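Local coordinates for protein H subunit of photosynthetic reaction center complex (Rhodopseudomonas palustris, PDB 6Z5S) that forms the H subunit of the membrane-bound photosynthetic reaction centre, probably capping the cytoplasmic side of the core subunits and shaping the surroundings of the quinones, at residues Y112-D117 and S228-D233; L190-F195 and D233-Y238; N82-P87 and V97-P102. One frame throughout, in Å; residues are numbered along the deposited sequence.

Interaction 1: Y112-D117 and S228-D233; sequences YAQRAD and SKLEED
The guanidinium of R115 carries the K229 side chain on one face, with CD of K229 3.9 Å from NH2 and offset toward the rim. The D233 carboxylate comes to it obliquely, its plane 29° from that of the guanidinium; D233 OD2 sits 3.0 Å from R115 CD but 4.1 Å from NE, too far for a salt bridge. R115 NE pairs with an acidic side chain of another protein's chain, while D233 OD2 takes a backbone hydrogen bond from that same neighbour. An alanine in place of R115 would probably leave that acidic partner without this basic mate and K229 without the flat group its methylenes pack on. Loop 112-117 runs past the first turn of helix 229-245, which opens with a capping box: S228 OG accepts from E231 N at 3.2 Å, and the E231 carboxylate takes S228 N in return. The same S228 hydroxyl donates to D117 OD2 at 2.7 Å, on its anti side, 27° out of the carboxylate plane. A weak bond from L230 N to A116 O also ties helix to loop. L230 has CG anti to its backbone N (chi1 -174°), and its methyls meet the inverse gamma turn centred on Q114: CD1 is 3.6 Å from A113 O, CD2 3.5 Å from Q114 NE2. One turn further along the helix, D233 CB lies 3.7 Å from Y112 CB.

Interaction 2: L190-F195 and D233-Y238; sequences LLPVPF and DKICAY
Strand 188-192, in the PRC-barrel family region, is an outermost strand, within this chain, of a four-stranded antiparallel sheet, and here its end, L190 to P192, packs on the C-terminal helix 229-245. The strand and helix segments pass 8.3 Å apart with a signed crossing angle of -67°. I235 provides most of the helix side of the contact. Its CG1 lies anti to the carbonyl carbon (chi1 -69°) and CG2 anti to the backbone N, which sets the two branches apart. CD1, at the end of the longer branch, lies against the L190 side chain, 3.7 Å from L190 CB and almost as near to CD1; CG2 lies 3.6 Å from L190 O and 3.8 Å from P192 CD. One residue on, C236 SG reaches the same proline from the neighbouring helix position, 4.0 Å from its CG. After P192 the chain turns through a short 3-10 segment, closed by a hydrogen bond from F195 N to P192 O. That turn brings F195 back to the helix, where CE2 stands 3.9 Å from C236 O and the ring approaches the carbonyl obliquely; P192 CB lies in the plane of the ring at its edge. Y177 of strand 174-182 adds to the packing on L190, P192 and C236. L190 O is the hydrogen-bond acceptor for Y239 OH, one turn further along the helix. Between the two segments the contact is mostly apolar, with two backbone carbonyl oxygens among the touching atoms and no polar bond across it, so fit of shape sets how this part of the helix lies on the strand end.

Interaction 3: N82-P87 and V97-P102; sequences NVALTP and VPTGNP
V97 O is gripped from several sides. It accepts T86 N at 2.9 Å with an N-H...O angle of 160°, and L85 CA adds a CA-H...O contact at 3.5 Å. Carbon packs round the same oxygen: L85 CD2 is 3.5 Å away and T86 CG2 3.6 Å. The pair is closed in the other direction by V97 N, which donates to T86 O at 2.8 Å, so T86 and V97 form an antiparallel hydrogen-bonded pair. L85 and P98 make the adjacent non-hydrogen-bonded pair, a position where proline's lack of an N-H costs no bond across the strands; the leucine tip rests loosely against the pyrrolidine ring. A weaker bond continues the pairing, from T99 N to A84 O at 3.3 Å, and the same carbonyl receives the CA-H of P98. T99 folds its side chain back over the first strand. Its OG1 stands between the backbone N and the carbonyl carbon (chi1 70°), close to A84 CB, whereas CG2 lies 3.8 Å from T86 CG2, the two threonines crossing obliquely. L85 and P98 share one face of the sheet, where both touch V107, and P98 also touches Y245 of helix 229-245; T86 and V97 point to the other face, V97 packing on a basic side chain of another protein's chain. Two short antiparallel strands joined by a loop make this a beta hairpin at the surface of the subunit.

Overall arrangement
Interactions 1 and 2 use consecutive parts of helix 229-245 and share D233; their centres are 11 Å apart. Y112 joins them directly, its CE2 resting 3.7 Å from K234 CE and its CB 3.8 Å from A237 CB. The helix is therefore held between the loop 112-117 and the end of strand 188-192. Interaction 3 closes earlier in the chain and stands apart, its centre about 20 Å from interaction 1 and 21 Å from interaction 2, with nearest atoms about 7 and 6 Å away; the far end of the helix still reaches it through Y245. Of the bound cofactors, ubiquinone-10 lies about 13 Å from the R115 side chain, beyond direct contact.

Interaction 1: Y112-D117 and S228-D233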
loop_
_atom_site.group_PDB
_atom_site.type_symbol
_atom_site.label_atom_id
_atom_site.label_comp_id
_atom_site.label_asym_id
_atom_site.label_seq_id
_atom_site.Cartn_x
_atom_site.Cartn_y
_atom_site.Cartn_z
ATOM N N TYR D 112 -26.517 -14.803 15.236
ATOM C CA TYR D 112 -26.903 -13.568 14.578
ATOM C C TYR D 112 -26.947 -12.461 15.615
ATOM O O TYR D 112 -26.895 -12.706 16.819
ATOM C CB TYR D 112 -28.254 -13.697 13.871
ATOM C CG TYR D 112 -29.375 -14.169 14.759
ATOM C CD1 TYR D 112 -29.619 -15.516 14.938
ATOM C CD2 TYR D 112 -30.192 -13.266 15.414
ATOM C CE1 TYR D 112 -30.636 -15.951 15.744
ATOM C CE2 TYR D 112 -31.212 -13.694 16.222
ATOM C CZ TYR D 112 -31.430 -15.037 16.383
ATOM O OH TYR D 112 -32.449 -15.476 17.189
ATOM N N ALA D 113 -27.018 -11.231 15.135
ATOM C CA ALA D 113 -27.144 -10.074 16.001
ATOM C C ALA D 113 -28.595 -9.623 16.047
ATOM O O ALA D 113 -29.341 -9.773 15.080
ATOM C CB ALA D 113 -26.257 -8.928 15.519
ATOM N N GLN D 114 -28.991 -9.070 17.189
ATOM C CA GLN D 114 -30.339 -8.537 17.348
ATOM C C GLN D 114 -30.428 -7.188 16.640
ATOM O O GLN D 114 -30.511 -6.123 17.251
ATOM C CB GLN D 114 -30.701 -8.422 18.820
ATOM C CG GLN D 114 -32.187 -8.393 19.066
ATOM C CD GLN D 114 -32.850 -9.694 18.697
ATOM O OE1 GLN D 114 -32.377 -10.766 19.060
ATOM N NE2 GLN D 114 -33.945 -9.610 17.961
ATOM N N ARG D 115 -30.396 -7.252 15.314
ATOM C CA ARG D 115 -30.501 -6.054 14.502
ATOM C C ARG D 115 -31.917 -5.495 14.561
ATOM O O ARG D 115 -32.853 -6.133 15.050
ATOM C CB ARG D 115 -30.121 -6.351 13.057
ATOM C CG ARG D 115 -28.731 -6.902 12.874
ATOM C CD ARG D 115 -28.349 -6.905 11.414
ATOM N NE ARG D 115 -27.717 -5.665 11.007
ATOM C CZ ARG D 115 -27.321 -5.404 9.771
ATOM N NH1 ARG D 115 -27.492 -6.300 8.813
ATOM N NH2 ARG D 115 -26.755 -4.245 9.498
ATOM N N ALA D 116 -32.069 -4.278 14.054
ATOM C CA ALA D 116 -33.382 -3.658 13.997
ATOM C C ALA D 116 -34.290 -4.441 13.061
ATOM O O ALA D 116 -33.884 -4.841 11.968
ATOM C CB ALA D 116 -33.265 -2.210 13.531
ATOM N N ASP D 117 -35.525 -4.669 13.497
ATOM C CA ASP D 117 -36.480 -5.425 12.692
ATOM C C ASP D 117 -37.180 -4.473 11.725
ATOM O O ASP D 117 -38.380 -4.209 11.800
ATOM C CB ASP D 117 -37.467 -6.166 13.580
ATOM C CG ASP D 117 -38.055 -7.381 12.900
ATOM O OD1 ASP D 117 -38.684 -8.210 13.586
ATOM O OD2 ASP D 117 -37.886 -7.507 11.670
ATOM N N SER D 228 -36.285 -7.485 6.574
ATOM C CA SER D 228 -35.661 -6.628 7.566
ATOM C C SER D 228 -34.232 -7.081 7.841
ATOM O O SER D 228 -33.827 -8.193 7.505
ATOM C CB SER D 228 -36.473 -6.630 8.855
ATOM O OG SER D 228 -36.246 -7.814 9.587
ATOM N N LYS D 229 -33.459 -6.194 8.469
ATOM C CA LYS D 229 -32.089 -6.534 8.830
ATOM C C LYS D 229 -32.047 -7.729 9.771
ATOM O O LYS D 229 -31.149 -8.576 9.678
ATOM C CB LYS D 229 -31.407 -5.326 9.467
ATOM C CG LYS D 229 -30.940 -4.289 8.470
ATOM C CD LYS D 229 -30.469 -3.030 9.160
ATOM C CE LYS D 229 -31.623 -2.098 9.449
ATOM N NZ LYS D 229 -31.157 -0.860 10.118
ATOM N N LEU D 230 -33.017 -7.815 10.680
ATOM C CA LEU D 230 -33.056 -8.927 11.619
ATOM C C LEU D 230 -33.263 -10.245 10.888
ATOM O O LEU D 230 -32.581 -11.237 11.165
ATOM C CB LEU D 230 -34.160 -8.702 12.644
ATOM C CG LEU D 230 -34.201 -9.722 13.773
ATOM C CD1 LEU D 230 -32.861 -9.788 14.461
ATOM C CD2 LEU D 230 -35.285 -9.361 14.755
ATOM N N GLU D 231 -34.197 -10.270 9.942
ATOM C CA GLU D 231 -34.409 -11.480 9.163
ATOM C C GLU D 231 -33.205 -11.794 8.292
ATOM O O GLU D 231 -32.906 -12.965 8.057
ATOM C CB GLU D 231 -35.664 -11.339 8.312
ATOM C CG GLU D 231 -36.915 -11.090 9.118
ATOM C CD GLU D 231 -37.886 -10.164 8.418
ATOM O OE1 GLU D 231 -37.483 -9.508 7.437
ATOM O OE2 GLU D 231 -39.053 -10.087 8.851
ATOM N N GLU D 232 -32.510 -10.767 7.805
ATOM C CA GLU D 232 -31.290 -10.993 7.042
ATOM C C GLU D 232 -30.252 -11.734 7.874
ATOM O O GLU D 232 -29.700 -12.752 7.433
ATOM C CB GLU D 232 -30.730 -9.664 6.545
ATOM C CG GLU D 232 -31.401 -9.130 5.303
ATOM C CD GLU D 232 -30.695 -7.913 4.752
ATOM O OE1 GLU D 232 -31.192 -6.788 4.958
ATOM O OE2 GLU D 232 -29.635 -8.081 4.117
ATOM N N ASP D 233 -29.959 -11.232 9.077
ATOM C CA ASP D 233 -29.029 -11.967 9.926
ATOM C C ASP D 233 -29.550 -13.351 10.258
ATOM O O ASP D 233 -28.779 -14.309 10.285
ATOM C CB ASP D 233 -28.690 -11.219 11.211
ATOM C CG ASP D 233 -27.514 -10.291 11.049
ATOM O OD1 ASP D 233 -26.814 -10.386 10.023
ATOM O OD2 ASP D 233 -27.205 -9.560 12.004
#

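Interaction 2: L190-F195 and D233-Y238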
loop_
_atom_site.group_PDB
_atom_site.type_symbol
_atom_site.label_atom_id
_atom_site.label_comp_id
_atom_site.label_asym_id
_atom_site.label_seq_id
_atom_site.Cartn_x
_atom_site.Cartn_y
_atom_site.Cartn_z
ATOM N N LEU D 190 -35.922 -17.533 2.058
ATOM C CA LEU D 190 -34.837 -16.875 1.353
ATOM C C LEU D 190 -33.569 -17.710 1.428
ATOM O O LEU D 190 -33.347 -18.461 2.379
ATOM C CB LEU D 190 -34.584 -15.485 1.926
ATOM C CG LEU D 190 -35.625 -14.443 1.528
ATOM C CD1 LEU D 190 -35.304 -13.115 2.160
ATOM C CD2 LEU D 190 -35.688 -14.314 0.024
ATOM N N LEU D 191 -32.740 -17.580 0.402
ATOM C CA LEU D 191 -31.453 -18.264 0.335
ATOM C C LEU D 191 -30.406 -17.256 -0.102
ATOM O O LEU D 191 -30.491 -16.737 -1.233
ATOM C CB LEU D 191 -31.522 -19.438 -0.635
ATOM C CG LEU D 191 -30.207 -19.966 -1.187
ATOM C CD1 LEU D 191 -29.342 -20.500 -0.076
ATOM C CD2 LEU D 191 -30.484 -21.035 -2.208
ATOM N N PRO D 192 -29.433 -16.928 0.743
ATOM C CA PRO D 192 -28.414 -15.958 0.341
ATOM C C PRO D 192 -27.614 -16.475 -0.841
ATOM O O PRO D 192 -27.227 -17.643 -0.889
ATOM C CB PRO D 192 -27.545 -15.815 1.593
ATOM C CG PRO D 192 -28.388 -16.308 2.703
ATOM C CD PRO D 192 -29.238 -17.383 2.124
ATOM N N VAL D 193 -27.382 -15.588 -1.809
ATOM C CA VAL D 193 -26.646 -15.979 -3.011
ATOM C C VAL D 193 -25.266 -16.541 -2.693
ATOM O O VAL D 193 -24.901 -17.578 -3.269
ATOM C CB VAL D 193 -26.588 -14.798 -4.000
ATOM C CG1 VAL D 193 -25.653 -15.115 -5.145
ATOM C CG2 VAL D 193 -27.972 -14.483 -4.522
ATOM N N PRO D 194 -24.459 -15.938 -1.811
ATOM C CA PRO D 194 -23.137 -16.519 -1.536
ATOM C C PRO D 194 -23.187 -17.925 -0.973
ATOM O O PRO D 194 -22.181 -18.637 -1.038
ATOM C CB PRO D 194 -22.527 -15.538 -0.530
ATOM C CG PRO D 194 -23.215 -14.269 -0.792
ATOM C CD PRO D 194 -24.617 -14.643 -1.128
ATOM N N PHE D 195 -24.316 -18.349 -0.424
ATOM C CA PHE D 195 -24.459 -19.695 0.101
ATOM C C PHE D 195 -24.978 -20.671 -0.939
ATOM O O PHE D 195 -25.307 -21.808 -0.594
ATOM C CB PHE D 195 -25.387 -19.694 1.313
ATOM C CG PHE D 195 -24.719 -19.287 2.586
ATOM C CD1 PHE D 195 -23.849 -20.144 3.227
ATOM C CD2 PHE D 195 -24.963 -18.050 3.144
ATOM C CE1 PHE D 195 -23.239 -19.778 4.395
ATOM C CE2 PHE D 195 -24.353 -17.679 4.316
ATOM C CZ PHE D 195 -23.491 -18.546 4.942
ATOM N N ASP D 233 -29.959 -11.232 9.077
ATOM C CA ASP D 233 -29.029 -11.967 9.926
ATOM C C ASP D 233 -29.550 -13.351 10.258
ATOM O O ASP D 233 -28.779 -14.309 10.285
ATOM C CB ASP D 233 -28.690 -11.219 11.211
ATOM C CG ASP D 233 -27.514 -10.291 11.049
ATOM O OD1 ASP D 233 -26.814 -10.386 10.023
ATOM O OD2 ASP D 233 -27.205 -9.560 12.004
ATOM N N LYS D 234 -30.850 -13.489 10.510
ATOM C CA LYS D 234 -31.365 -14.803 10.881
ATOM C C LYS D 234 -31.197 -15.806 9.749
ATOM O O LYS D 234 -30.827 -16.959 9.988
ATOM C CB LYS D 234 -32.824 -14.699 11.300
ATOM C CG LYS D 234 -32.981 -14.340 12.748
ATOM C CD LYS D 234 -34.425 -14.245 13.143
ATOM C CE LYS D 234 -34.564 -13.693 14.541
ATOM N NZ LYS D 234 -35.987 -13.430 14.874
ATOM N N ILE D 235 -31.417 -15.379 8.508
ATOM C CA ILE D 235 -31.302 -16.292 7.376
ATOM C C ILE D 235 -29.843 -16.651 7.124
ATOM O O ILE D 235 -29.488 -17.834 7.016
ATOM C CB ILE D 235 -31.961 -15.678 6.131
ATOM C CG1 ILE D 235 -33.471 -15.613 6.323
ATOM C CG2 ILE D 235 -31.629 -16.484 4.901
ATOM C CD1 ILE D 235 -34.143 -14.582 5.468
ATOM N N CYS D 236 -28.975 -15.641 7.025
ATOM C CA CYS D 236 -27.563 -15.943 6.823
ATOM C C CYS D 236 -26.995 -16.761 7.973
ATOM O O CYS D 236 -26.100 -17.581 7.762
ATOM C CB CYS D 236 -26.758 -14.661 6.628
ATOM S SG CYS D 236 -27.461 -13.501 5.449
ATOM N N ALA D 237 -27.525 -16.594 9.182
ATOM C CA ALA D 237 -27.042 -17.357 10.321
ATOM C C ALA D 237 -27.544 -18.789 10.284
ATOM O O ALA D 237 -26.808 -19.713 10.639
ATOM C CB ALA D 237 -27.472 -16.675 11.615
ATOM N N TYR D 238 -28.793 -18.992 9.868
ATOM C CA TYR D 238 -29.283 -20.349 9.687
ATOM C C TYR D 238 -28.436 -21.091 8.673
ATOM O O TYR D 238 -28.160 -22.283 8.837
ATOM C CB TYR D 238 -30.744 -20.331 9.246
ATOM C CG TYR D 238 -31.344 -21.704 9.132
ATOM C CD1 TYR D 238 -31.951 -22.304 10.217
ATOM C CD2 TYR D 238 -31.297 -22.404 7.941
ATOM C CE1 TYR D 238 -32.495 -23.555 10.120
ATOM C CE2 TYR D 238 -31.834 -23.658 7.837
ATOM C CZ TYR D 238 -32.434 -24.228 8.928
ATOM O OH TYR D 238 -32.977 -25.483 8.826
#

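Interaction 3: N82-P87 and V97-P102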
loop_
_atom_site.group_PDB
_atom_site.type_symbol
_atom_site.label_atom_id
_atom_site.label_comp_id
_atom_site.label_asym_id
_atom_site.label_seq_id
_atom_site.Cartn_x
_atom_site.Cartn_y
_atom_site.Cartn_z
ATOM N N ASN D 82 -27.187 -13.450 26.574
ATOM C CA ASN D 82 -27.521 -14.771 27.085
ATOM C C ASN D 82 -28.158 -15.591 25.973
ATOM O O ASN D 82 -29.184 -15.193 25.414
ATOM C CB ASN D 82 -28.452 -14.660 28.287
ATOM C CG ASN D 82 -29.506 -13.600 28.098
ATOM O OD1 ASN D 82 -29.195 -12.463 27.751
ATOM N ND2 ASN D 82 -30.762 -13.960 28.329
ATOM N N VAL D 83 -27.546 -16.727 25.654
ATOM C CA VAL D 83 -28.007 -17.617 24.606
ATOM C C VAL D 83 -27.985 -19.046 25.137
ATOM O O VAL D 83 -27.673 -19.291 26.299
ATOM C CB VAL D 83 -27.166 -17.490 23.322
ATOM C CG1 VAL D 83 -27.345 -16.123 22.709
ATOM C CG2 VAL D 83 -25.712 -17.724 23.632
ATOM N N ALA D 84 -28.323 -19.992 24.263
ATOM C CA ALA D 84 -28.473 -21.395 24.649
ATOM C C ALA D 84 -27.124 -22.094 24.536
ATOM O O ALA D 84 -26.851 -22.852 23.605
ATOM C CB ALA D 84 -29.526 -22.072 23.785
ATOM N N LEU D 85 -26.270 -21.842 25.522
ATOM C CA LEU D 85 -24.919 -22.378 25.528
ATOM C C LEU D 85 -24.526 -22.746 26.947
ATOM O O LEU D 85 -24.956 -22.107 27.908
ATOM C CB LEU D 85 -23.917 -21.372 24.960
ATOM C CG LEU D 85 -23.808 -21.281 23.444
ATOM C CD1 LEU D 85 -23.006 -20.072 23.069
ATOM C CD2 LEU D 85 -23.162 -22.524 22.899
ATOM N N THR D 86 -23.702 -23.780 27.071
ATOM C CA THR D 86 -23.194 -24.141 28.382
ATOM C C THR D 86 -21.701 -24.420 28.308
ATOM O O THR D 86 -21.229 -25.030 27.348
ATOM C CB THR D 86 -23.932 -25.358 28.953
ATOM O OG1 THR D 86 -23.457 -25.621 30.277
ATOM C CG2 THR D 86 -23.733 -26.589 28.089
ATOM N N PRO D 87 -20.930 -23.965 29.289
ATOM C CA PRO D 87 -19.476 -24.139 29.217
ATOM C C PRO D 87 -19.087 -25.608 29.227
ATOM O O PRO D 87 -19.549 -26.388 30.059
ATOM C CB PRO D 87 -18.968 -23.405 30.461
ATOM C CG PRO D 87 -20.146 -23.238 31.326
ATOM C CD PRO D 87 -21.331 -23.152 30.443
ATOM N N VAL D 97 -20.843 -25.319 24.556
ATOM C CA VAL D 97 -21.540 -26.373 23.839
ATOM C C VAL D 97 -22.989 -25.936 23.697
ATOM O O VAL D 97 -23.582 -25.474 24.674
ATOM C CB VAL D 97 -21.459 -27.725 24.569
ATOM C CG1 VAL D 97 -22.230 -28.773 23.816
ATOM C CG2 VAL D 97 -20.019 -28.139 24.737
ATOM N N PRO D 98 -23.583 -26.028 22.508
ATOM C CA PRO D 98 -24.995 -25.658 22.348
ATOM C C PRO D 98 -25.894 -26.653 23.064
ATOM O O PRO D 98 -25.844 -27.855 22.802
ATOM C CB PRO D 98 -25.201 -25.692 20.831
ATOM C CG PRO D 98 -24.120 -26.557 20.322
ATOM C CD PRO D 98 -22.953 -26.357 21.223
ATOM N N THR D 99 -26.714 -26.142 23.979
ATOM C CA THR D 99 -27.604 -27.011 24.736
ATOM C C THR D 99 -28.720 -27.558 23.860
ATOM O O THR D 99 -29.099 -28.726 23.990
ATOM C CB THR D 99 -28.192 -26.256 25.924
ATOM O OG1 THR D 99 -29.109 -25.269 25.444
ATOM C CG2 THR D 99 -27.099 -25.573 26.712
ATOM N N GLY D 100 -29.254 -26.736 22.963
ATOM C CA GLY D 100 -30.349 -27.159 22.116
ATOM C C GLY D 100 -29.965 -27.370 20.667
ATOM O O GLY D 100 -28.942 -27.991 20.371
ATOM N N ASN D 101 -30.794 -26.870 19.753
ATOM C CA ASN D 101 -30.527 -26.987 18.328
ATOM C C ASN D 101 -29.826 -25.725 17.853
ATOM O O ASN D 101 -30.458 -24.660 17.813
ATOM C CB ASN D 101 -31.817 -27.198 17.556
ATOM C CG ASN D 101 -31.615 -27.124 16.063
ATOM O OD1 ASN D 101 -30.642 -27.654 15.532
ATOM N ND2 ASN D 101 -32.531 -26.462 15.374
ATOM N N PRO D 102 -28.552 -25.788 17.470
ATOM C CA PRO D 102 -27.831 -24.557 17.118
ATOM C C PRO D 102 -28.399 -23.840 15.912
ATOM O O PRO D 102 -28.051 -22.677 15.684
ATOM C CB PRO D 102 -26.407 -25.052 16.854
ATOM C CG PRO D 102 -26.577 -26.468 16.471
ATOM C CD PRO D 102 -27.727 -26.986 17.266
#